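Local coordinates for hypothetical protein Atu0240 (Agrobacterium tumefaciens str. C58, PDB 2GAX), which is of unknown function but belongs to the DUF2000 family and is probably related in fold to peptidyl-tRNA hydrolase 2, at residues F2-A7 / A116-R121; G35-E40 / S54-V59; H72-E77 / I127-K132. All coordinates share one frame; numbering follows the deposited sequence.

Contact 1 (F2-A7 / A116-R121); sequences FDTKIA and ALRADR. With PO4 (phosphate ion), chain C.
Strands 4-11 and 112-120 lie antiparallel and adjacent in the mixed beta-sheet of this DUF2000 protein, whose clan is that of peptidyl-tRNA hydrolase 2. The tight, apolar part is the inner end. Ala7 and Leu117 form a hydrogen-bonded pair: Ala7 N is 3.0 Å from Leu117 O, Leu117 N returns a bond to Ala7 O, and both run nearly along the C=O axes. Lys5 and Ala119 form the next such pair. On one face Ala7 CB meets Leu117 CD2, and Val124 of helix 121-127 packs against Ala7. On the other face the extended chain of Arg118 crosses Ile6 obliquely, and Arg118 CG lies 3.9 Å from Ile6 CG1.

The outer end is polar and faces solvent more, and the side chains of Thr4 and Asp120 diverge. Thr4 OG1 sits above the guanidinium face of Arg118, too poorly angled for a bond. Instead Arg118 NE bonds Gln56 OE1, while Gln56 NE2 bonds Thr4 OG1. Thr4 OG1 in turn donates to O3 of a phosphate, probably from the crystallisation liquor, at 2.6 Å. Thr4 N also bonds O3, and Asp3 N bonds O2. Arg118 NH2 approaches phosphate O1 edge-on at 3.1 Å, where its charge would favour the anion.

Arg121 starts helix 121-127 and folds back, bent at chi3 (103°). Arg121 N bonds Asp3 O, and Arg121 NH2 forms a salt bridge with Asp3 OD1 at 3.3 Å. Side-on, two nitrogens grip Phe2 O: Arg121 NE at 2.9 Å lies on a carbonyl lone pair, while Arg121 NH2 at 2.8 Å stands above the carbonyl plane.

Contact 2 (G35-E40 / S54-V59); sequences GEIIGE and SIQPIV
Ile37 O is the best-held polar atom between these segments. One conventional hydrogen bond grips it, with Ile55 N 2.7 Å from Ile37 O. The donor lies nearly along the C=O axis, and the N-H...O angle is 159°. A CA-H...O contact from Ser54 CA at 3.3 Å adds a weaker hold on the same Ile37 O. Ile55 CG1 also lies close, 3.2 Å from Ile37 O. It occupies the crowded position between backbone N and carbonyl carbon (chi1 59°), which brings CG1 close to the oxygen. The other branch, Ile55 CG2, packs at 3.5 Å on Gly39 CA, a residue with no side chain.

The bond ties a 3-10 turn to a loop. Residues 35-37 form the 3-10 segment soon after helix 16-33. Residues 54-57 lead into strand 58-63 of the mixed sheet. Ile38 and Ser54 make a single backbone bridge. Gly39 adds a backbone hydrogen bond to Leu53, just before Ser54.

Ser54 OG is anti to its backbone N (chi1 174°). Ser54 OG donates to Gln56 O at 2.8 Å, in the carbonyl plane and on a lone pair, which fastens the loop to itself. Ile37 CD1 comes up against this hydroxyl, with Ser54 OG 3.5 Å away. The CG2 branch of Ile37 meets Gln56 OE1, and the two side chains cross at about a right angle. Gln56 is extended, and both polar atoms of its amide are used: NE2 donates to Thr4 OG1, and OE1 accepts from Arg118 NE. Its side chain lies about 4 Å from the bound phosphate. Ile37 also packs on Val31 of helix 16-33 and on Ile6 of strand 4-11.

Contact 3 (H72-E77 / I127-K132); sequences HQRSLE and ITKGAK
Arg74 NH1 carries the polar part of this contact and makes two hydrogen bonds to backbone carbonyls. Ile127 O accepts from Arg74 NH1 at 2.8 Å. This oxygen lies close to the guanidinium plane, at its edge, but NH1 stands above the carbonyl plane of Ile127, off the lone pairs. Lys129 O accepts from Arg74 NH1 at 3.0 Å. Here the donor is in the carbonyl plane, on a lone pair, and the oxygen is tilted 20° from the guanidinium plane. Both bonds are moderately straight, with N-H...O angles near 150°. Lys129 CB lies over one guanidinium face, 3.8 Å from Arg74 NH1.

The shape of Arg74 sets up this reach. Its CG is anti to the carbonyl carbon (chi1 -66°), and the chain is extended from CG to NE. The aliphatic part runs past the backbone of Ile127, and Arg74 CD is 3.6 Å from Ile127 O. Next to it, Ile127 CD1 touches the helix at Ser75 CA, 3.9 Å away, and Ile127 CG2 faces Ser75 CB. Ser75 OG turns back into its own helix and donates to His72 O at 2.7 Å, on a lone pair.

Further out, Thr128 to Ala131 form a type II beta turn, closed by a bond from Ala131 N to Thr128 O. Gly130 has the positive phi of this turn. Lys70 NZ of helix 65-77 is a second donor to Lys129 O. Thr128 OG1 bonds Val124 O of helix 121-127. Ile127 is the last residue of that helix and Lys129 lies in the turn after it, so the positive charge of Arg74 would probably suit this C-terminal end. Ile127 also packs on Met115 and Leu117 of strand 112-120, and Ser75 on Met115: two helices packed on one face of the mixed sheet.

Contacts 1 and 2 lie about 11 Å apart between centres. They share the mixed sheet, where strands 4-11 and 58-63 are neighbours, and meet around Gln56 beside the phosphate. Contact 3 is centred about 13 Å from contact 1. Contacts 2 and 3 are about 22 Å apart between centres and do not touch. Along the chain, contact 2 closes before contact 3 opens, and it falls between the two segments of contact 1. The segments of contacts 1 and 3 alternate. Contact 1 joins the first strand to strand 112-120, late in the chain. Contact 3 joins helix 65-77 to the end of helix 121-127 and its following turn, and Leu117 packing on Ile127 ties this to the sheet.

Contact 1 (F2-A7 / A116-R121)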
# COMPACT_ATOMS: atom_id res chain seq x y z
N PHE A 2 1.91 -17.52 -6.29
CA PHE A 2 2.26 -17.21 -4.91
C PHE A 2 1.15 -17.55 -3.94
O PHE A 2 -0.02 -17.48 -4.30
CB PHE A 2 2.58 -15.71 -4.80
CG PHE A 2 3.69 -15.26 -5.71
CD1 PHE A 2 4.99 -15.15 -5.23
CD2 PHE A 2 3.43 -14.96 -7.05
CE1 PHE A 2 6.02 -14.74 -6.07
CE2 PHE A 2 4.45 -14.55 -7.90
CZ PHE A 2 5.75 -14.44 -7.40
N ASP A 3 1.53 -17.91 -2.71
CA ASP A 3 0.56 -18.10 -1.63
C ASP A 3 -0.10 -16.77 -1.26
O ASP A 3 -1.27 -16.74 -0.85
CB ASP A 3 1.23 -18.71 -0.39
CG ASP A 3 1.47 -20.20 -0.52
OD1 ASP A 3 1.04 -20.81 -1.53
OD2 ASP A 3 2.08 -20.78 0.41
N THR A 4 0.65 -15.68 -1.43
CA THR A 4 0.18 -14.34 -1.05
C THR A 4 -0.28 -13.51 -2.24
O THR A 4 -0.09 -13.90 -3.40
CB THR A 4 1.27 -13.55 -0.29
OG1 THR A 4 2.38 -13.29 -1.16
CG2 THR A 4 1.75 -14.34 0.93
N LYS A 5 -0.89 -12.36 -1.92
CA LYS A 5 -1.29 -11.36 -2.89
C LYS A 5 -0.87 -9.98 -2.37
O LYS A 5 -0.96 -9.73 -1.17
CB LYS A 5 -2.82 -11.40 -3.07
CG LYS A 5 -3.38 -10.31 -3.96
CD LYS A 5 -4.90 -10.31 -3.98
CE LYS A 5 -5.40 -9.01 -4.61
NZ LYS A 5 -6.88 -8.94 -4.89
N ILE A 6 -0.42 -9.10 -3.27
CA ILE A 6 -0.10 -7.71 -2.93
C ILE A 6 -1.21 -6.79 -3.45
O ILE A 6 -1.52 -6.78 -4.64
CB ILE A 6 1.28 -7.25 -3.49
CG1 ILE A 6 2.41 -8.14 -2.97
CG2 ILE A 6 1.58 -5.80 -3.10
CD1 ILE A 6 3.76 -7.83 -3.58
N ALA A 7 -1.80 -6.02 -2.55
CA ALA A 7 -2.85 -5.11 -2.89
C ALA A 7 -2.56 -3.72 -2.35
O ALA A 7 -2.06 -3.57 -1.23
CB ALA A 7 -4.18 -5.61 -2.37
N ALA A 116 -1.42 -0.56 1.80
CA ALA A 116 -1.00 -1.70 1.02
C ALA A 116 -0.74 -2.83 1.95
O ALA A 116 -0.27 -2.62 3.08
CB ALA A 116 0.26 -1.42 0.22
N LEU A 117 -0.96 -4.03 1.46
CA LEU A 117 -0.68 -5.23 2.23
C LEU A 117 -0.22 -6.36 1.31
O LEU A 117 -0.51 -6.36 0.10
CB LEU A 117 -1.91 -5.64 3.02
CG LEU A 117 -3.13 -6.27 2.33
CD1 LEU A 117 -4.00 -7.03 3.35
CD2 LEU A 117 -3.96 -5.24 1.54
N ARG A 118 0.51 -7.30 1.91
CA ARG A 118 0.87 -8.56 1.29
C ARG A 118 0.53 -9.64 2.32
O ARG A 118 1.11 -9.66 3.42
CB ARG A 118 2.35 -8.62 0.96
CG ARG A 118 2.83 -9.99 0.46
CD ARG A 118 4.32 -9.96 0.16
NE ARG A 118 4.74 -11.15 -0.56
CZ ARG A 118 5.07 -12.31 0.02
NH1 ARG A 118 5.05 -12.42 1.35
NH2 ARG A 118 5.44 -13.34 -0.73
N ALA A 119 -0.40 -10.52 1.97
CA ALA A 119 -0.82 -11.59 2.88
C ALA A 119 -1.41 -12.76 2.11
O ALA A 119 -1.71 -12.64 0.92
CB ALA A 119 -1.83 -11.07 3.88
N ASP A 120 -1.58 -13.89 2.79
CA ASP A 120 -2.18 -15.06 2.15
C ASP A 120 -3.39 -14.65 1.35
O ASP A 120 -4.25 -13.90 1.82
CB ASP A 120 -2.51 -16.17 3.17
CG ASP A 120 -1.37 -17.18 3.33
OD1 ASP A 120 -1.65 -18.40 3.31
OD2 ASP A 120 -0.19 -16.76 3.46
N ARG A 121 -3.43 -15.11 0.10
CA ARG A 121 -4.38 -14.60 -0.89
C ARG A 121 -5.83 -14.52 -0.43
O ARG A 121 -6.50 -13.51 -0.67
CB ARG A 121 -4.23 -15.36 -2.22
CG ARG A 121 -4.37 -16.89 -2.13
CD ARG A 121 -4.04 -17.55 -3.46
NE ARG A 121 -2.72 -18.17 -3.50
CZ ARG A 121 -2.50 -19.47 -3.71
NH1 ARG A 121 -3.52 -20.29 -3.93
NH2 ARG A 121 -1.26 -19.94 -3.73
P PO4 C . 4.43 -16.72 -1.29
O1 PO4 C . 5.82 -16.27 -1.69
O2 PO4 C . 4.06 -17.96 -2.08
O3 PO4 C . 3.43 -15.64 -1.58
O4 PO4 C . 4.40 -17.07 0.18

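Contact 2 (G35-E40 / S54-V59)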
# COMPACT_ATOMS: atom_id res chain seq x y z
N GLY A 35 11.67 -8.41 1.46
CA GLY A 35 12.72 -8.22 0.46
C GLY A 35 12.78 -9.35 -0.55
O GLY A 35 13.30 -9.18 -1.64
N GLU A 36 12.24 -10.50 -0.17
CA GLU A 36 12.18 -11.69 -1.02
C GLU A 36 11.37 -11.52 -2.32
O GLU A 36 11.50 -12.32 -3.25
CB GLU A 36 11.63 -12.88 -0.21
CG GLU A 36 12.53 -13.33 0.95
CD GLU A 36 12.35 -12.51 2.25
OE1 GLU A 36 11.40 -11.69 2.36
OE2 GLU A 36 13.17 -12.70 3.17
N ILE A 37 10.53 -10.48 -2.41
CA ILE A 37 9.77 -10.25 -3.65
C ILE A 37 10.64 -9.69 -4.80
O ILE A 37 10.25 -9.75 -5.95
CB ILE A 37 8.47 -9.40 -3.44
CG1 ILE A 37 8.78 -7.93 -3.14
CG2 ILE A 37 7.56 -10.01 -2.36
CD1 ILE A 37 7.60 -6.96 -3.37
N ILE A 38 11.82 -9.18 -4.47
CA ILE A 38 12.69 -8.62 -5.48
C ILE A 38 13.39 -9.72 -6.28
O ILE A 38 14.02 -10.61 -5.69
CB ILE A 38 13.69 -7.63 -4.85
CG1 ILE A 38 12.97 -6.43 -4.18
CG2 ILE A 38 14.74 -7.19 -5.86
CD1 ILE A 38 11.95 -5.70 -5.04
N GLY A 39 13.29 -9.66 -7.60
CA GLY A 39 13.97 -10.67 -8.43
C GLY A 39 15.36 -10.35 -8.93
O GLY A 39 16.13 -9.64 -8.28
N GLU A 40 15.67 -10.90 -10.10
CA GLU A 40 16.94 -10.71 -10.80
C GLU A 40 16.97 -9.37 -11.54
O GLU A 40 15.91 -8.86 -11.90
CB GLU A 40 17.11 -11.86 -11.81
CG GLU A 40 17.58 -13.15 -11.18
CD GLU A 40 19.01 -13.02 -10.70
OE1 GLU A 40 19.94 -13.03 -11.55
OE2 GLU A 40 19.20 -12.88 -9.46
N SER A 54 9.77 -6.21 -8.25
CA SER A 54 8.91 -7.22 -7.64
C SER A 54 8.63 -8.31 -8.65
O SER A 54 8.33 -8.03 -9.82
CB SER A 54 7.58 -6.63 -7.16
OG SER A 54 6.72 -7.68 -6.70
N ILE A 55 8.77 -9.56 -8.21
CA ILE A 55 8.42 -10.69 -9.05
C ILE A 55 6.92 -10.99 -8.95
O ILE A 55 6.39 -11.77 -9.74
CB ILE A 55 9.24 -11.95 -8.69
CG1 ILE A 55 9.02 -12.36 -7.22
CG2 ILE A 55 10.70 -11.71 -9.00
CD1 ILE A 55 9.68 -13.69 -6.83
N GLN A 56 6.27 -10.38 -7.95
CA GLN A 56 4.88 -10.66 -7.63
C GLN A 56 3.97 -9.55 -8.16
O GLN A 56 4.28 -8.37 -7.99
CB GLN A 56 4.76 -10.79 -6.11
CG GLN A 56 3.44 -11.24 -5.57
CD GLN A 56 3.49 -11.63 -4.08
OE1 GLN A 56 4.56 -11.70 -3.46
NE2 GLN A 56 2.31 -11.88 -3.52
N PRO A 57 2.81 -9.91 -8.78
CA PRO A 57 1.86 -8.92 -9.25
C PRO A 57 1.32 -8.05 -8.12
O PRO A 57 1.30 -8.45 -6.96
CB PRO A 57 0.70 -9.79 -9.81
CG PRO A 57 1.32 -11.06 -10.14
CD PRO A 57 2.36 -11.28 -9.08
N ILE A 58 0.87 -6.86 -8.49
CA ILE A 58 0.39 -5.86 -7.55
C ILE A 58 -0.97 -5.35 -8.05
O ILE A 58 -1.06 -4.74 -9.12
CB ILE A 58 1.42 -4.71 -7.42
CG1 ILE A 58 2.75 -5.24 -6.87
CG2 ILE A 58 0.88 -3.55 -6.56
CD1 ILE A 58 3.96 -4.43 -7.29
N VAL A 59 -2.02 -5.62 -7.28
CA VAL A 59 -3.37 -5.16 -7.63
C VAL A 59 -3.66 -3.79 -6.99
O VAL A 59 -3.51 -3.63 -5.79
CB VAL A 59 -4.44 -6.20 -7.18
CG1 VAL A 59 -5.82 -5.66 -7.35
CG2 VAL A 59 -4.27 -7.49 -7.96

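Contact 3 (H72-E77 / I127-K132)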
# COMPACT_ATOMS: atom_id res chain seq x y z
N HIS A 72 -8.80 -1.04 6.70
CA HIS A 72 -7.78 -0.82 7.72
C HIS A 72 -8.07 -1.66 8.99
O HIS A 72 -7.24 -2.46 9.43
CB HIS A 72 -7.69 0.68 8.02
CG HIS A 72 -6.70 1.04 9.08
ND1 HIS A 72 -6.76 2.25 9.75
CD2 HIS A 72 -5.64 0.38 9.59
CE1 HIS A 72 -5.77 2.31 10.63
NE2 HIS A 72 -5.08 1.18 10.56
N GLN A 73 -9.27 -1.49 9.55
CA GLN A 73 -9.73 -2.27 10.71
C GLN A 73 -9.69 -3.79 10.51
O GLN A 73 -9.26 -4.52 11.39
CB GLN A 73 -11.14 -1.80 11.12
CG GLN A 73 -11.14 -0.37 11.67
CD GLN A 73 -12.53 0.24 11.81
OE1 GLN A 73 -13.43 -0.05 11.02
NE2 GLN A 73 -12.70 1.09 12.81
N ARG A 74 -10.10 -4.26 9.34
CA ARG A 74 -10.04 -5.69 9.03
C ARG A 74 -8.60 -6.20 9.03
O ARG A 74 -8.36 -7.31 9.49
CB ARG A 74 -10.68 -6.01 7.68
CG ARG A 74 -12.19 -5.79 7.60
CD ARG A 74 -12.73 -6.58 6.44
NE ARG A 74 -14.10 -6.21 6.11
CZ ARG A 74 -14.45 -5.47 5.06
NH1 ARG A 74 -13.53 -5.02 4.21
NH2 ARG A 74 -15.73 -5.20 4.86
N SER A 75 -7.65 -5.41 8.51
CA SER A 75 -6.26 -5.88 8.42
C SER A 75 -5.64 -6.06 9.80
O SER A 75 -4.90 -7.01 10.02
CB SER A 75 -5.39 -4.94 7.57
OG SER A 75 -5.23 -3.68 8.19
N LEU A 76 -5.96 -5.17 10.73
CA LEU A 76 -5.45 -5.24 12.10
C LEU A 76 -6.06 -6.45 12.81
O LEU A 76 -5.37 -7.19 13.52
CB LEU A 76 -5.78 -3.95 12.87
CG LEU A 76 -4.99 -2.69 12.46
CD1 LEU A 76 -5.53 -1.46 13.16
CD2 LEU A 76 -3.52 -2.87 12.81
N GLU A 77 -7.36 -6.64 12.58
CA GLU A 77 -8.10 -7.78 13.13
C GLU A 77 -7.49 -9.10 12.68
O GLU A 77 -7.45 -10.05 13.45
CB GLU A 77 -9.57 -7.68 12.72
CG GLU A 77 -10.33 -6.54 13.40
CD GLU A 77 -11.80 -6.45 12.98
OE1 GLU A 77 -12.30 -7.35 12.26
OE2 GLU A 77 -12.47 -5.47 13.39
N ILE A 127 -10.07 -8.95 3.53
CA ILE A 127 -9.71 -7.65 4.07
C ILE A 127 -10.21 -6.54 3.15
O ILE A 127 -10.82 -5.57 3.62
CB ILE A 127 -8.18 -7.56 4.31
CG1 ILE A 127 -7.81 -8.31 5.58
CG2 ILE A 127 -7.72 -6.10 4.38
CD1 ILE A 127 -6.33 -8.63 5.70
N THR A 128 -10.01 -6.71 1.85
CA THR A 128 -10.27 -5.67 0.85
C THR A 128 -11.72 -5.64 0.35
O THR A 128 -12.04 -4.87 -0.55
CB THR A 128 -9.32 -5.82 -0.37
OG1 THR A 128 -9.64 -7.02 -1.08
CG2 THR A 128 -7.85 -5.85 0.07
N LYS A 129 -12.59 -6.47 0.93
CA LYS A 129 -14.01 -6.51 0.53
C LYS A 129 -14.63 -5.11 0.49
O LYS A 129 -14.50 -4.33 1.43
CB LYS A 129 -14.81 -7.41 1.48
CG LYS A 129 -16.22 -7.74 1.01
CD LYS A 129 -16.96 -8.52 2.09
CE LYS A 129 -18.43 -8.70 1.77
NZ LYS A 129 -19.12 -9.35 2.92
N GLY A 130 -15.30 -4.82 -0.61
CA GLY A 130 -15.94 -3.52 -0.78
C GLY A 130 -15.24 -2.68 -1.83
O GLY A 130 -15.91 -2.03 -2.66
N ALA A 131 -13.91 -2.70 -1.80
CA ALA A 131 -13.07 -1.90 -2.71
C ALA A 131 -13.26 -2.27 -4.18
O ALA A 131 -13.55 -3.41 -4.52
CB ALA A 131 -11.60 -2.02 -2.31
N LYS A 132 -13.07 -1.29 -5.05
CA LYS A 132 -13.16 -1.48 -6.50
C LYS A 132 -11.76 -1.46 -7.10
O LYS A 132 -10.94 -0.62 -6.73
CB LYS A 132 -14.00 -0.33 -7.09
CG LYS A 132 -14.12 -0.30 -8.60
CD LYS A 132 -15.04 -1.39 -9.18
CE LYS A 132 -15.03 -1.38 -10.72
NZ LYS A 132 -13.64 -1.37 -11.30